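Local coordinates for PbSGBP-B lipoprotein (Prevotella bryantii B14, PDB 6D2Y) that probably binds polysaccharides at the cell surface as a lipoprotein of a polysaccharide utilization locus, and carries a bound magnesium ion, at residues A[141-144]-A[145-149]. Sequence-based numbering, arbitrary orientation.
Sequences EWAK and AGEEV
K144 and E147 grip each other twice across a type II beta turn that runs from one to the other and leads into strand 148-154 of the IPT/TIG domain. The first bond is the turn's own: E147 N donates to K144 O over 3.2 Å. The second uses the glutamate side chain, which folds back over the turn so that its OE2 takes the backbone N-H of K144 at 2.7 Å. That bond is bent, 142° at the hydrogen, and the N-H comes from above the carboxylate plane, not within it. Chi1 (-96°) and chi2 (148°), both away from staggered values, bring the carboxylate round to this amide. G146 takes the second central position of the turn with a positive phi, as glycine commonly does in a type II turn.

The two long side chains lie side by side and point the same way, with K144 CG 3.5 Å from E147 OE1. They form no ion pair: K144 NZ stays 5.8 Å from E147 OE1 and instead donates to the carbonyl oxygen of L254. That bond ties the turn to the loop carrying S255, a magnesium ligand, and so to the xyloglucan-binding-family part of the chain; the metal itself is about 9 Å from the K144 side chain. On the buried side, A143 sits between the turn and the new strand, its CA 3.3 Å from E147 OE2 and its CB packed 3.7 Å from CG2 of V149.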
loop_
_atom_site.group_PDB
_atom_site.type_symbol
_atom_site.label_atom_id
_atom_site.label_comp_id
_atom_site.label_asym_id
_atom_site.label_seq_id
_atom_site.Cartn_x
_atom_site.Cartn_y
_atom_site.Cartn_z
ATOM N N GLU A 141 5.993 5.905 -7.227
ATOM C CA GLU A 141 5.292 7.176 -7.129
ATOM C C GLU A 141 6.135 8.341 -7.637
ATOM O O GLU A 141 5.587 9.423 -7.876
ATOM C CB GLU A 141 4.868 7.422 -5.684
ATOM C CG GLU A 141 3.978 6.315 -5.158
ATOM C CD GLU A 141 3.566 6.516 -3.717
ATOM O OE1 GLU A 141 3.887 7.579 -3.144
ATOM O OE2 GLU A 141 2.925 5.607 -3.154
ATOM N N TRP A 142 7.453 8.152 -7.794
ATOM C CA TRP A 142 8.344 9.169 -8.342
ATOM C C TRP A 142 8.889 8.780 -9.715
ATOM O O TRP A 142 10.039 9.073 -10.046
ATOM C CB TRP A 142 9.472 9.454 -7.354
ATOM C CG TRP A 142 9.044 10.336 -6.201
ATOM C CD1 TRP A 142 8.016 10.110 -5.333
ATOM C CD2 TRP A 142 9.632 11.583 -5.806
ATOM N NE1 TRP A 142 7.934 11.130 -4.415
ATOM C CE2 TRP A 142 8.914 12.048 -4.685
ATOM C CE3 TRP A 142 10.698 12.347 -6.287
ATOM C CZ2 TRP A 142 9.229 13.240 -4.042
ATOM C CZ3 TRP A 142 11.006 13.524 -5.654
ATOM C CH2 TRP A 142 10.276 13.963 -4.541
ATOM N N ALA A 143 8.046 8.171 -10.541
ATOM C CA ALA A 143 8.479 7.724 -11.855
ATOM C C ALA A 143 8.650 8.906 -12.796
ATOM O O ALA A 143 7.797 9.794 -12.866
ATOM C CB ALA A 143 7.475 6.735 -12.440
ATOM N N LYS A 144 9.760 8.907 -13.526
ATOM C CA LYS A 144 10.037 9.952 -14.496
ATOM C C LYS A 144 9.270 9.702 -15.794
ATOM O O LYS A 144 8.738 8.615 -16.037
ATOM C CB LYS A 144 11.536 10.040 -14.776
ATOM C CG LYS A 144 12.410 9.793 -13.560
ATOM C CD LYS A 144 13.881 10.005 -13.878
ATOM C CE LYS A 144 14.643 10.460 -12.648
ATOM N NZ LYS A 144 13.819 11.367 -11.802
ATOM N N ALA A 145 9.230 10.731 -16.639
ATOM C CA ALA A 145 8.484 10.652 -17.890
ATOM C C ALA A 145 9.076 9.586 -18.804
ATOM O O ALA A 145 10.285 9.561 -19.050
ATOM C CB ALA A 145 8.484 12.009 -18.593
ATOM N N GLY A 146 8.215 8.702 -19.308
ATOM C CA GLY A 146 8.620 7.627 -20.182
ATOM C C GLY A 146 8.773 6.282 -19.501
ATOM O O GLY A 146 8.819 5.256 -20.189
ATOM N N GLU A 147 8.853 6.258 -18.173
ATOM C CA GLU A 147 9.001 5.011 -17.443
ATOM C C GLU A 147 7.685 4.241 -17.416
ATOM O O GLU A 147 6.598 4.824 -17.465
ATOM C CB GLU A 147 9.471 5.275 -16.012
ATOM C CG GLU A 147 10.976 5.161 -15.820
ATOM C CD GLU A 147 11.500 6.096 -14.746
ATOM O OE1 GLU A 147 12.683 6.493 -14.828
ATOM O OE2 GLU A 147 10.733 6.431 -13.819
ATOM N N GLU A 148 7.795 2.918 -17.334
ATOM C CA GLU A 148 6.621 2.060 -17.237
ATOM C C GLU A 148 6.134 2.041 -15.793
ATOM O O GLU A 148 6.886 1.675 -14.883
ATOM C CB GLU A 148 6.945 0.647 -17.715
ATOM C CG GLU A 148 5.715 -0.212 -17.951
ATOM C CD GLU A 148 6.049 -1.685 -18.085
ATOM O OE1 GLU A 148 6.400 -2.309 -17.061
ATOM O OE2 GLU A 148 5.961 -2.217 -19.213
ATOM N N VAL A 149 4.880 2.431 -15.584
ATOM C CA VAL A 149 4.286 2.520 -14.258
ATOM C C VAL A 149 3.154 1.510 -14.165
ATOM O O VAL A 149 2.365 1.359 -15.103
ATOM C CB VAL A 149 3.770 3.943 -13.961
ATOM C CG1 VAL A 149 3.352 4.065 -12.506
ATOM C CG2 VAL A 149 4.829 4.976 -14.308
#